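Local coordinates for protein Alpha/beta hydrolase (Paenibacillus sp. VTT E-133280, PDB 6TJ2) that probably hydrolyses esters such as methyl salicylate, acting as a secreted alpha/beta-hydrolase related to tobacco salicylic acid binding protein 2, at residues Ala64-Leu67 against Arg68-Gly71; Asp85-Asn88 against Asn89-His92; Gly243-Pro246 against Thr247-His251; His264-Thr267 against Val268-Pro272. All blocks are in the same frame, centred on the assembly; numbering follows the deposited sequence.

In the fold
All four contacts are local turns of an alpha/beta-hydrolase built on a parallel six-stranded sheet. Contact 4 begins with H264, the histidine of a probable Ser-His-Asp triad with S117 and D234. Contact 3 reaches it directly, F244 CZ lying 3.7 Å from H264 CE1, although the centres of contacts 3 and 4 are 21 Å apart. Contact 1 touches the far end of contact 4, where E66 CB lies 3.7 Å from P272 O; their centres are 15 Å apart. Contact 2 stands alone, its nearest atoms about 12 Å from contact 3, about 14 Å from contact 4 and about 19 Å from contact 1.

Contact 1 of 4, residues Ala64-Leu67 against Arg68-Gly71; sequences ASEL and RKLG
E66 and K69 join in a salt bridge on helix 61-69, the helix of the beta-alpha-beta unit between strands 46-50 and 73-75. K69 NZ comes to 2.8 Å from E66 OE2 and meets it from above the carboxylate plane, 39° out of it. The two chains reach this point differently. E66 folds at chi2 (-62°), which swings its carboxylate over to K69, whereas K69 runs fully extended beyond CG, its CD also passing 3.7 Å from E66 OE1. Long, flexible chains of opposite charge suit this pairing of exposed K69 with the partly exposed E66, which also packs against P272 and K273.

R68 lies back along the helix toward A64. Its chain is stretched from CG to NE, so that NH1 comes 3.7 Å from A64 CB and the carbonyl O of A64 lies over one face of the guanidinium. The small methyl of A64 admits this flat group, whose NH2 is hydrogen-bonded to the carbonyl of V74 in the next strand. L67 packs on V74 and on A276 and V280 of helix 272-283, as befits a buried leucine. The helix closes in a Schellman motif: G71 adopts a positive phi of 99°, a conformation readily accepted by glycine, and its N donates to R68 O at 2.9 Å.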
ATOM      1  N   ALA A  64      24.846  -8.597   2.340  1.00 12.07           N
ATOM      2  CA  ALA A  64      25.583  -9.756   1.798  1.00 11.76           C
ATOM      3  C   ALA A  64      26.151 -10.643   2.928  1.00 11.15           C
ATOM      4  O   ALA A  64      26.089 -11.847   2.791  1.00 12.60           O
ATOM      5  CB  ALA A  64      26.688  -9.247   0.866  1.00 12.81           C
ATOM      6  N   SER A  65      26.666 -10.005   3.956  1.00 12.24           N
ATOM      7  CA  SER A  65      27.222 -10.747   5.114  1.00 13.13           C
ATOM      8  C   SER A  65      26.107 -11.588   5.729  1.00 15.19           C
ATOM      9  O   SER A  65      26.317 -12.791   6.045  1.00 14.36           O
ATOM     10  CB  SER A  65      27.748  -9.821   6.137  1.00 15.06           C
ATOM     11  OG  SER A  65      28.124 -10.522   7.294  1.00 20.29           O
ATOM     12  N   GLU A  66      24.902 -11.058   5.871  1.00 12.36           N
ATOM     13  CA  GLU A  66      23.773 -11.844   6.455  1.00 12.64           C
ATOM     14  C   GLU A  66      23.349 -12.959   5.513  1.00 12.45           C
ATOM     15  O   GLU A  66      22.957 -14.048   5.977  1.00 13.84           O
ATOM     16  CB  GLU A  66      22.628 -10.919   6.864  1.00 13.28           C
ATOM     17  CG  GLU A  66      22.978 -10.018   8.022  1.00 13.86           C
ATOM     18  CD  GLU A  66      23.328 -10.714   9.319  1.00 17.25           C
ATOM     19  OE1 GLU A  66      22.678 -11.710   9.613  1.00 19.82           O
ATOM     20  OE2 GLU A  66      24.195 -10.172  10.048  1.00 21.62           O
ATOM     21  N   LEU A  67      23.328 -12.739   4.208  1.00 11.74           N
ATOM     22  CA  LEU A  67      23.032 -13.813   3.247  1.00 11.94           C
ATOM     23  C   LEU A  67      24.052 -14.933   3.360  1.00 13.43           C
ATOM     24  O   LEU A  67      23.640 -16.127   3.303  1.00 14.15           O
ATOM     25  CB  LEU A  67      22.983 -13.275   1.823  1.00 12.66           C
ATOM     26  CG  LEU A  67      21.705 -12.568   1.429  1.00 13.19           C
ATOM     27  CD1 LEU A  67      21.933 -11.807   0.104  1.00 13.05           C
ATOM     28  CD2 LEU A  67      20.549 -13.524   1.311  1.00 13.37           C
ATOM     29  N   ARG A  68      25.325 -14.597   3.532  1.00 12.80           N
ATOM     30  CA  ARG A  68      26.368 -15.639   3.621  1.00 13.40           C
ATOM     31  C   ARG A  68      26.166 -16.457   4.911  1.00 15.67           C
ATOM     32  O   ARG A  68      26.386 -17.662   4.891  1.00 16.85           O
ATOM     33  CB  ARG A  68      27.761 -15.031   3.554  1.00 13.33           C
ATOM     34  CG  ARG A  68      28.104 -14.471   2.186  1.00 14.95           C
ATOM     35  CD  ARG A  68      29.526 -13.927   2.088  1.00 15.14           C
ATOM     36  NE  ARG A  68      29.696 -13.152   0.868  1.00 14.32           N
ATOM     37  CZ  ARG A  68      29.748 -11.851   0.764  1.00 13.10           C
ATOM     38  NH1 ARG A  68      29.810 -11.078   1.839  1.00 15.03           N
ATOM     39  NH2 ARG A  68      29.754 -11.278  -0.426  1.00 13.77           N
ATOM     40  N   LYS A  69      25.720 -15.821   5.986  1.00 14.69           N
ATOM     41  CA  LYS A  69      25.468 -16.545   7.259  1.00 15.80           C
ATOM     42  C   LYS A  69      24.345 -17.549   7.065  1.00 17.23           C
ATOM     43  O   LYS A  69      24.335 -18.538   7.837  1.00 19.24           O
ATOM     44  CB  LYS A  69      25.133 -15.583   8.387  1.00 16.89           C
ATOM     45  CG  LYS A  69      26.264 -14.683   8.838  1.00 20.17           C
ATOM     46  CD  LYS A  69      25.759 -13.707   9.885  1.00 25.08           C
ATOM     47  CE  LYS A  69      26.766 -12.666  10.298  1.00 28.93           C
ATOM     48  NZ  LYS A  69      26.161 -11.771  11.321  1.00 31.00           N
ATOM     49  N   LEU A  70      23.394 -17.347   6.162  1.00 16.23           N
ATOM     50  CA  LEU A  70      22.302 -18.281   5.851  1.00 16.99           C
ATOM     51  C   LEU A  70      22.767 -19.388   4.915  1.00 16.02           C
ATOM     52  O   LEU A  70      21.930 -20.236   4.563  1.00 19.25           O
ATOM     53  CB  LEU A  70      21.150 -17.480   5.225  1.00 18.08           C
ATOM     54  CG  LEU A  70      20.447 -16.505   6.151  1.00 18.31           C
ATOM     55  CD1 LEU A  70      19.485 -15.624   5.393  1.00 20.99           C
ATOM     56  CD2 LEU A  70      19.745 -17.248   7.276  1.00 20.18           C
ATOM     57  N   GLY A  71      24.030 -19.377   4.469  1.00 15.61           N
ATOM     58  CA  GLY A  71      24.593 -20.440   3.633  1.00 17.19           C
ATOM     59  C   GLY A  71      24.625 -20.103   2.163  1.00 15.93           C
ATOM     60  O   GLY A  71      24.927 -20.992   1.348  1.00 16.95           O
TER

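Contact 2 of 4, residues Asp85-Asn88 against Asn89-His92; sequences DKNN and NVTH
N87 turns its side-chain amide back on the two residues that follow the 88-89 junction, within a type I beta turn running from N87 to V90. At N89, the first residue of the second segment, the backbone N donates to N87 OD1 at 3.0 Å, which makes an Asx turn inside the beta turn. The approach is from above the amide plane, 43° out of it. With CG anti to the backbone N (chi1 -172°), asparagine offers an acceptor on a side chain short enough to fold back on its own backbone. The side chain of N89 itself leans along the peptide of N88, its OD1 3.5 Å from N88 C.

V90 closes the turn, its N giving a hydrogen bond to N87 O at 3.1 Å, also from well above the carbonyl plane. Its branched side chain lies against the same carbonyl, with CG1 3.5 Å from N87 O, while CB stands 3.9 Å from N87 ND2. A water lies 2.8 Å from both N88 O and V90 O, linking the two carbonyls, though other acceptors compete for its protons. T91 follows as the N-cap of the next helix, a place suited to a short hydroxyl side chain, and H92 starts that helix with NE2 hydrogen-bonded to S121 OG.

The loop thus leads from strand 73-75 into helix 92-105: N87 rests on Q94, and buried V90 touches A80 of a loop, I95 of helix 92-105 and P209 of helix 208-211.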
ATOM      1  N   ASP A  85      36.708   3.057 -10.150  1.00 18.42           N
ATOM      2  CA  ASP A  85      36.875   3.261 -11.623  1.00 16.96           C
ATOM      3  C   ASP A  85      36.349   4.649 -12.020  1.00 17.69           C
ATOM      4  O   ASP A  85      35.140   4.857 -12.011  1.00 19.51           O
ATOM      5  CB  ASP A  85      36.176   2.208 -12.475  1.00 18.53           C
ATOM      6  CG  ASP A  85      36.460   2.333 -13.959  1.00 22.78           C
ATOM      7  OD1 ASP A  85      37.680   2.350 -14.311  1.00 28.32           O
ATOM      8  OD2 ASP A  85      35.546   2.449 -14.768  1.00 19.46           O
ATOM      9  N   LYS A  86      37.197   5.657 -12.256  1.00 18.78           N
ATOM     10  CA  LYS A  86      36.784   7.054 -12.532  1.00 19.92           C
ATOM     11  C   LYS A  86      36.518   7.198 -14.015  1.00 19.49           C
ATOM     12  O   LYS A  86      37.421   7.085 -14.835  1.00 21.01           O
ATOM     13  CB  LYS A  86      37.855   8.030 -12.029  1.00 23.25           C
ATOM     14  CG  LYS A  86      37.590   9.498 -12.348  1.00 27.21           C
ATOM     15  CD  LYS A  86      36.522  10.142 -11.476  1.00 35.14           C
ATOM     16  CE  LYS A  86      36.339  11.617 -11.808  1.00 39.44           C
ATOM     17  NZ  LYS A  86      35.227  12.285 -11.075  1.00 46.78           N
ATOM     18  N   ASN A  87      35.252   7.414 -14.347  1.00 15.20           N
ATOM     19  CA  ASN A  87      34.874   7.674 -15.749  1.00 14.85           C
ATOM     20  C   ASN A  87      33.544   8.411 -15.772  1.00 15.06           C
ATOM     21  O   ASN A  87      32.477   7.772 -15.819  1.00 14.40           O
ATOM     22  CB  ASN A  87      34.816   6.419 -16.580  1.00 15.55           C
ATOM     23  CG  ASN A  87      34.612   6.720 -18.046  1.00 15.43           C
ATOM     24  OD1 ASN A  87      34.456   7.881 -18.410  1.00 17.02           O
ATOM     25  ND2 ASN A  87      34.518   5.681 -18.839  1.00 16.94           N
ATOM     26  N   ASN A  88      33.607   9.728 -15.720  1.00 13.83           N
ATOM     27  CA  ASN A  88      32.395  10.572 -15.759  1.00 13.60           C
ATOM     28  C   ASN A  88      31.622  10.406 -17.069  1.00 13.26           C
ATOM     29  O   ASN A  88      30.457  10.792 -17.084  1.00 13.47           O
ATOM     30  CB  ASN A  88      32.773  12.029 -15.486  1.00 15.73           C
ATOM     31  CG  ASN A  88      33.163  12.293 -14.045  1.00 20.43           C
ATOM     32  OD1 ASN A  88      32.829  11.504 -13.159  1.00 23.19           O
ATOM     33  ND2 ASN A  88      33.737  13.450 -13.819  1.00 24.26           N
ATOM     34  N   ASN A  89      32.250   9.852 -18.091  1.00 13.70           N
ATOM     35  CA  ASN A  89      31.611   9.681 -19.400  1.00 13.90           C
ATOM     36  C   ASN A  89      31.249   8.239 -19.685  1.00 12.82           C
ATOM     37  O   ASN A  89      30.924   7.881 -20.831  1.00 13.93           O
ATOM     38  CB  ASN A  89      32.493  10.275 -20.509  1.00 15.87           C
ATOM     39  CG  ASN A  89      32.619  11.786 -20.417  1.00 18.57           C
ATOM     40  OD1 ASN A  89      31.768  12.487 -19.908  1.00 20.27           O
ATOM     41  ND2 ASN A  89      33.639  12.304 -21.088  1.00 29.30           N
ATOM     42  N   VAL A  90      31.202   7.407 -18.646  1.00 12.30           N
ATOM     43  CA  VAL A  90      30.820   5.989 -18.802  1.00 11.86           C
ATOM     44  C   VAL A  90      29.438   5.865 -19.435  1.00 10.95           C
ATOM     45  O   VAL A  90      28.553   6.713 -19.207  1.00 11.97           O
ATOM     46  CB  VAL A  90      30.916   5.238 -17.465  1.00 11.98           C
ATOM     47  CG1 VAL A  90      29.772   5.624 -16.549  1.00 12.47           C
ATOM     48  CG2 VAL A  90      30.928   3.768 -17.683  1.00 13.63           C
ATOM     49  N   THR A  91      29.284   4.820 -20.269  1.00 11.46           N
ATOM     50  CA  THR A  91      28.009   4.501 -20.921  1.00 11.46           C
ATOM     51  C   THR A  91      27.346   3.276 -20.316  1.00 11.66           C
ATOM     52  O   THR A  91      27.982   2.464 -19.645  1.00 11.14           O
ATOM     53  CB  THR A  91      28.180   4.283 -22.421  1.00 13.35           C
ATOM     54  OG1 THR A  91      28.908   3.067 -22.580  1.00 14.33           O
ATOM     55  CG2 THR A  91      28.909   5.451 -23.059  1.00 13.96           C
ATOM     56  N   HIS A  92      26.072   3.124 -20.612  1.00 10.86           N
ATOM     57  CA  HIS A  92      25.330   1.910 -20.155  1.00 11.16           C
ATOM     58  C   HIS A  92      25.954   0.659 -20.754  1.00 11.76           C
ATOM     59  O   HIS A  92      26.064  -0.383 -20.057  1.00 12.33           O
ATOM     60  CB  HIS A  92      23.823   2.014 -20.530  1.00 11.33           C
ATOM     61  CG  HIS A  92      22.963   1.234 -19.582  1.00 10.54           C
ATOM     62  ND1 HIS A  92      22.820  -0.117 -19.688  1.00 11.48           N
ATOM     63  CD2 HIS A  92      22.222   1.665 -18.557  1.00 11.33           C
ATOM     64  CE1 HIS A  92      21.962  -0.511 -18.772  1.00 11.80           C
ATOM     65  NE2 HIS A  92      21.615   0.541 -17.999  1.00 10.99           N
TER
HETATM   66  O   HOH W   1      28.316   9.107 -17.773  1.00 12.66           O

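Contact 3 of 4, residues Gly243-Pro246 against Thr247-His251; sequences GFHP and TQSSH
H245 presents the edge of its imidazole to S249 across a turn of helix 244-250, the crossover helix of the beta-alpha-beta unit between strands 226-231 and 256-260. ND1 of H245 and OG of S249 are 2.6 Å apart, a short hydrogen bond in which either could be the donor, and OG lies near the ring plane. S249 reaches it because its hydroxyl sits between its backbone N and carbonyl carbon (chi1 65°), while the H245 ring extends anti to its own N. P246 CB stands over the centre of one ring face, 4.1 Å above the plane. The edge bond and this contact restrict the ring's rotation; the ring also stacks with F257, and its NE2 is hydrogen-bonded to Q239 of the second subunit.

A cis peptide bond precedes P246, and the helix opens with a wider pi-type turn: Q248 N donates to G243 O at 3.1 Å in the carbonyl plane, and S249 N to F244 O at 3.0 Å, close to head-on (C=O...N 165°). The F244 ring meets that of F143 and touches D234, a member of the probable triad, a buried place fitting phenylalanine. T247 brings CB to 3.2 Å from G243 O, its hydroxyl bonded to P241 O. At the far end, S250 folds its hydroxyl back on the helix, OG donating to T247 O at 2.7 Å.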
ATOM      1  N   GLY A 243       5.593   5.427  -9.264  1.00 11.01           N
ATOM      2  CA  GLY A 243       6.328   4.749  -8.186  1.00 10.85           C
ATOM      3  C   GLY A 243       6.888   3.390  -8.551  1.00 10.48           C
ATOM      4  O   GLY A 243       6.565   2.763  -9.552  1.00 11.87           O
ATOM      5  N   PHE A 244       7.782   2.846  -7.723  1.00 10.34           N
ATOM      6  CA  PHE A 244       8.349   1.498  -7.905  1.00 10.95           C
ATOM      7  C   PHE A 244       7.278   0.435  -7.949  1.00 10.32           C
ATOM      8  O   PHE A 244       7.389  -0.457  -8.787  1.00 11.15           O
ATOM      9  CB  PHE A 244       9.333   1.147  -6.775  1.00 10.58           C
ATOM     10  CG  PHE A 244      10.675   1.851  -6.878  1.00 10.53           C
ATOM     11  CD1 PHE A 244      11.407   1.767  -8.031  1.00 10.23           C
ATOM     12  CD2 PHE A 244      11.187   2.579  -5.807  1.00 10.84           C
ATOM     13  CE1 PHE A 244      12.628   2.392  -8.157  1.00 11.14           C
ATOM     14  CE2 PHE A 244      12.431   3.201  -5.939  1.00 11.87           C
ATOM     15  CZ  PHE A 244      13.136   3.097  -7.090  1.00 11.18           C
ATOM     16  N   HIS A 245       6.253   0.516  -7.126  1.00  9.93           N
ATOM     17  CA  HIS A 245       5.210  -0.544  -7.109  1.00 10.89           C
ATOM     18  C   HIS A 245       3.880   0.121  -6.856  1.00 11.14           C
ATOM     19  O   HIS A 245       3.752   0.858  -5.860  1.00 11.22           O
ATOM     20  CB  HIS A 245       5.502  -1.611  -6.051  1.00 10.82           C
ATOM     21  CG  HIS A 245       4.440  -2.663  -6.009  1.00 10.11           C
ATOM     22  ND1 HIS A 245       4.315  -3.624  -6.980  1.00 11.44           N
ATOM     23  CD2 HIS A 245       3.410  -2.789  -5.143  1.00 11.22           C
ATOM     24  CE1 HIS A 245       3.230  -4.342  -6.668  1.00 12.21           C
ATOM     25  NE2 HIS A 245       2.691  -3.866  -5.594  1.00 12.03           N
ATOM     26  N   PRO A 246       2.827  -0.111  -7.672  1.00 11.20           N
ATOM     27  CA  PRO A 246       2.809  -1.091  -8.749  1.00 10.96           C
ATOM     28  C   PRO A 246       3.322  -0.627 -10.116  1.00 10.72           C
ATOM     29  O   PRO A 246       3.359  -1.443 -11.047  1.00 12.70           O
ATOM     30  CB  PRO A 246       1.308  -1.410  -8.912  1.00 13.12           C
ATOM     31  CG  PRO A 246       0.623  -0.157  -8.429  1.00 14.34           C
ATOM     32  CD  PRO A 246       1.482   0.397  -7.332  1.00 12.69           C
ATOM     33  N   THR A 247       3.762   0.602 -10.293  1.00 11.33           N
ATOM     34  CA  THR A 247       4.104   1.072 -11.649  1.00 11.47           C
ATOM     35  C   THR A 247       5.334   0.387 -12.226  1.00 10.97           C
ATOM     36  O   THR A 247       5.214  -0.311 -13.274  1.00 12.23           O
ATOM     37  CB  THR A 247       4.199   2.584 -11.756  1.00 12.16           C
ATOM     38  OG1 THR A 247       2.907   3.119 -11.468  1.00 14.08           O
ATOM     39  CG2 THR A 247       4.644   3.022 -13.147  1.00 13.08           C
ATOM     40  N   GLN A 248       6.499   0.496 -11.620  1.00 11.36           N
ATOM     41  CA  GLN A 248       7.707  -0.142 -12.223  1.00 11.92           C
ATOM     42  C   GLN A 248       7.525  -1.664 -12.235  1.00 11.00           C
ATOM     43  O   GLN A 248       7.837  -2.300 -13.298  1.00 13.12           O
ATOM     44  CB  GLN A 248       8.994   0.250 -11.517  1.00 11.99           C
ATOM     45  CG  GLN A 248       9.404   1.705 -11.744  1.00 12.40           C
ATOM     46  CD  GLN A 248       9.698   2.016 -13.193  1.00 12.97           C
ATOM     47  OE1 GLN A 248       9.056   2.860 -13.868  1.00 13.93           O
ATOM     48  NE2 GLN A 248      10.639   1.327 -13.760  1.00 12.38           N
ATOM     49  N   SER A 249       7.038  -2.255 -11.173  1.00 11.41           N
ATOM     50  CA  SER A 249       6.914  -3.719 -11.110  1.00 12.24           C
ATOM     51  C   SER A 249       5.999  -4.197 -12.213  1.00 13.20           C
ATOM     52  O   SER A 249       6.253  -5.258 -12.785  1.00 13.23           O
ATOM     53  CB  SER A 249       6.477  -4.187  -9.747  1.00 12.64           C
ATOM     54  OG  SER A 249       5.168  -3.705  -9.477  1.00 12.13           O
ATOM     55  N   SER A 250       4.942  -3.463 -12.551  1.00 12.96           N
ATOM     56  CA  SER A 250       3.992  -3.929 -13.594  1.00 13.59           C
ATOM     57  C   SER A 250       4.691  -4.067 -14.929  1.00 15.27           C
ATOM     58  O   SER A 250       4.164  -4.827 -15.810  1.00 16.07           O
ATOM     59  CB  SER A 250       2.813  -3.007 -13.700  1.00 16.10           C
ATOM     60  OG  SER A 250       3.185  -1.774 -14.283  1.00 18.23           O
ATOM     61  N   HIS A 251       5.799  -3.398 -15.203  1.00 13.92           N
ATOM     62  CA  HIS A 251       6.504  -3.534 -16.490  1.00 15.18           C
ATOM     63  C   HIS A 251       7.006  -4.948 -16.675  1.00 15.12           C
ATOM     64  O   HIS A 251       7.235  -5.344 -17.852  1.00 16.96           O
ATOM     65  CB  HIS A 251       7.693  -2.575 -16.569  1.00 13.99           C
ATOM     66  CG  HIS A 251       7.343  -1.139 -16.562  1.00 15.11           C
ATOM     67  ND1 HIS A 251       8.296  -0.178 -16.596  1.00 15.87           N
ATOM     68  CD2 HIS A 251       6.139  -0.497 -16.578  1.00 15.74           C
ATOM     69  CE1 HIS A 251       7.695   1.020 -16.636  1.00 16.61           C
ATOM     70  NE2 HIS A 251       6.348   0.838 -16.602  1.00 16.18           N
TER
HETATM   71  O   HOH W   2       2.652  -4.479 -10.238  1.00 23.93           O

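Contact 4 of 4, residues His264-Thr267 against Val268-Pro272; sequences HMTT and VRTEP
R269 reaches back over the turn to grip the carbonyl of M265, its NH1 donating to M265 O at 2.9 Å with an N-H...O angle of 158°. The oxygen sits at the guanidinium edge, near its plane. The bend at chi2 (101°) brings the group round to this carbonyl, and CD touches the same oxygen on the way, so the long arginine ties the loop to the helix that follows it.

The tight part lies round T266 and T267. T266 O takes two backbone bonds, from R269 N at 2.9 Å and T270 N at 3.0 Å; the first donor stands above the carbonyl plane and the second is only slightly tilted from it. T266 CG2 meets T270 CG2 at 3.7 Å, methyl against methyl, as the branched threonines permit. The hydroxyl of T267 bonds to D263 N and its side chain also packs against M274 and M275 of helix 272-283; threonine suits a place with polar and apolar neighbours.

The outer end is looser. E271 N still donates to T267 O at 2.9 Å, but exposed E271 touches T267 through its CB, 3.9 Å from T267 CG2, and its carboxylate takes no part in the contact. E271 is the N-cap of helix 272-283, and P272 follows in the first turn, where N-H groups have no carbonyl partner within the helix and proline's lack of one costs nothing.

Upstream, H264 ND1 bonds to D234 OD2, an arrangement consistent with the histidine loop of the Ser-His-Asp catalytic triad of the alpha/beta-hydrolase fold.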
ATOM      1  N   HIS A 264      14.745   3.351   0.562  1.00 10.15           N
ATOM      2  CA  HIS A 264      15.681   3.072  -0.525  1.00 10.32           C
ATOM      3  C   HIS A 264      17.075   2.689  -0.044  1.00  9.31           C
ATOM      4  O   HIS A 264      17.644   1.736  -0.587  1.00 10.63           O
ATOM      5  CB  HIS A 264      15.762   4.302  -1.448  1.00 10.50           C
ATOM      6  CG  HIS A 264      16.211   3.983  -2.824  1.00 10.66           C
ATOM      7  ND1 HIS A 264      15.552   3.085  -3.603  1.00 10.75           N
ATOM      8  CD2 HIS A 264      17.217   4.484  -3.603  1.00  9.93           C
ATOM      9  CE1 HIS A 264      16.079   3.078  -4.809  1.00 12.12           C
ATOM     10  NE2 HIS A 264      17.119   3.898  -4.859  1.00 12.68           N
ATOM     11  N   MET A 265      17.639   3.422   0.894  1.00 10.53           N
ATOM     12  CA  MET A 265      19.085   3.208   1.227  1.00 10.87           C
ATOM     13  C   MET A 265      19.359   3.022   2.714  1.00 10.89           C
ATOM     14  O   MET A 265      20.518   2.705   3.029  1.00 12.30           O
ATOM     15  CB  MET A 265      19.941   4.333   0.663  1.00 13.04           C
ATOM     16  CG  MET A 265      19.848   4.388  -0.814  1.00 14.69           C
ATOM     17  SD  MET A 265      21.186   5.403  -1.467  1.00 19.45           S
ATOM     18  CE  MET A 265      21.211   4.897  -3.179  1.00 23.84           C
ATOM     19  N   THR A 266      18.392   3.080   3.616  1.00 10.14           N
ATOM     20  CA  THR A 266      18.681   2.837   5.058  1.00 10.98           C
ATOM     21  C   THR A 266      18.697   1.333   5.338  1.00 11.26           C
ATOM     22  O   THR A 266      19.588   0.808   6.023  1.00 11.49           O
ATOM     23  CB  THR A 266      17.589   3.477   5.917  1.00 11.08           C
ATOM     24  OG1 THR A 266      17.467   4.860   5.580  1.00 12.13           O
ATOM     25  CG2 THR A 266      17.825   3.302   7.398  1.00 11.73           C
ATOM     26  N   THR A 267      17.667   0.635   4.882  1.00 10.99           N
ATOM     27  CA  THR A 267      17.293  -0.668   5.459  1.00 10.90           C
ATOM     28  C   THR A 267      18.318  -1.722   5.164  1.00 10.97           C
ATOM     29  O   THR A 267      18.542  -2.613   6.006  1.00 11.62           O
ATOM     30  CB  THR A 267      15.893  -1.034   4.970  1.00 11.18           C
ATOM     31  OG1 THR A 267      15.059   0.134   4.991  1.00 12.35           O
ATOM     32  CG2 THR A 267      15.237  -2.129   5.806  1.00 12.82           C
ATOM     33  N   VAL A 268      18.969  -1.658   4.023  1.00 10.99           N
ATOM     34  CA  VAL A 268      20.019  -2.678   3.721  1.00 12.68           C
ATOM     35  C   VAL A 268      21.181  -2.536   4.694  1.00 13.15           C
ATOM     36  O   VAL A 268      22.015  -3.470   4.842  1.00 14.03           O
ATOM     37  CB  VAL A 268      20.541  -2.613   2.279  1.00 14.92           C
ATOM     38  CG1 VAL A 268      19.417  -2.980   1.331  1.00 14.99           C
ATOM     39  CG2 VAL A 268      21.207  -1.294   1.963  1.00 15.42           C
ATOM     40  N   ARG A 269      21.332  -1.390   5.355  1.00 12.76           N
ATOM     41  CA  ARG A 269      22.405  -1.170   6.370  1.00 13.77           C
ATOM     42  C   ARG A 269      21.883  -1.464   7.751  1.00 14.55           C
ATOM     43  O   ARG A 269      22.635  -2.067   8.539  1.00 17.07           O
ATOM     44  CB  ARG A 269      22.933   0.261   6.362  1.00 15.97           C
ATOM     45  CG  ARG A 269      23.939   0.481   5.262  1.00 16.79           C
ATOM     46  CD  ARG A 269      23.279   1.183   4.114  1.00 19.02           C
ATOM     47  NE  ARG A 269      24.335   1.527   3.183  1.00 19.04           N
ATOM     48  CZ  ARG A 269      24.316   2.578   2.376  1.00 16.74           C
ATOM     49  NH1 ARG A 269      23.250   3.330   2.232  1.00 15.10           N
ATOM     50  NH2 ARG A 269      25.387   2.830   1.663  1.00 19.43           N
ATOM     51  N   THR A 270      20.663  -1.072   8.094  1.00 13.05           N
ATOM     52  CA  THR A 270      20.170  -1.137   9.495  1.00 13.52           C
ATOM     53  C   THR A 270      19.492  -2.455   9.797  1.00 14.15           C
ATOM     54  O   THR A 270      19.423  -2.812  10.983  1.00 15.36           O
ATOM     55  CB  THR A 270      19.294   0.076   9.800  1.00 14.19           C
ATOM     56  OG1 THR A 270      18.207  -0.006   8.874  1.00 14.01           O
ATOM     57  CG2 THR A 270      20.045   1.377   9.610  1.00 15.93           C
ATOM     58  N   GLU A 271      18.871  -3.108   8.831  1.00 13.03           N
ATOM     59  CA  GLU A 271      18.124  -4.348   9.029  1.00 12.28           C
ATOM     60  C   GLU A 271      18.587  -5.382   8.054  1.00 11.52           C
ATOM     61  O   GLU A 271      17.789  -5.964   7.326  1.00 11.89           O
ATOM     62  CB  GLU A 271      16.614  -4.118   8.902  1.00 13.66           C
ATOM     63  CG  GLU A 271      16.058  -3.146   9.922  1.00 14.74           C
ATOM     64  CD  GLU A 271      16.026  -3.635  11.365  1.00 20.29           C
ATOM     65  OE1 GLU A 271      16.195  -4.846  11.616  1.00 21.32           O
ATOM     66  OE2 GLU A 271      15.760  -2.778  12.296  1.00 23.20           O
ATOM     67  N   PRO A 272      19.897  -5.708   8.016  1.00 11.48           N
ATOM     68  CA  PRO A 272      20.415  -6.602   6.985  1.00 13.64           C
ATOM     69  C   PRO A 272      19.890  -8.025   7.120  1.00 12.76           C
ATOM     70  O   PRO A 272      19.800  -8.721   6.106  1.00 12.08           O
ATOM     71  CB  PRO A 272      21.951  -6.525   7.135  1.00 13.22           C
ATOM     72  CG  PRO A 272      22.142  -6.072   8.601  1.00 13.05           C
ATOM     73  CD  PRO A 272      20.960  -5.152   8.864  1.00 13.29           C
TER
HETATM   74  O   HOH W   3      17.420  -0.092   1.744  1.00 13.81           O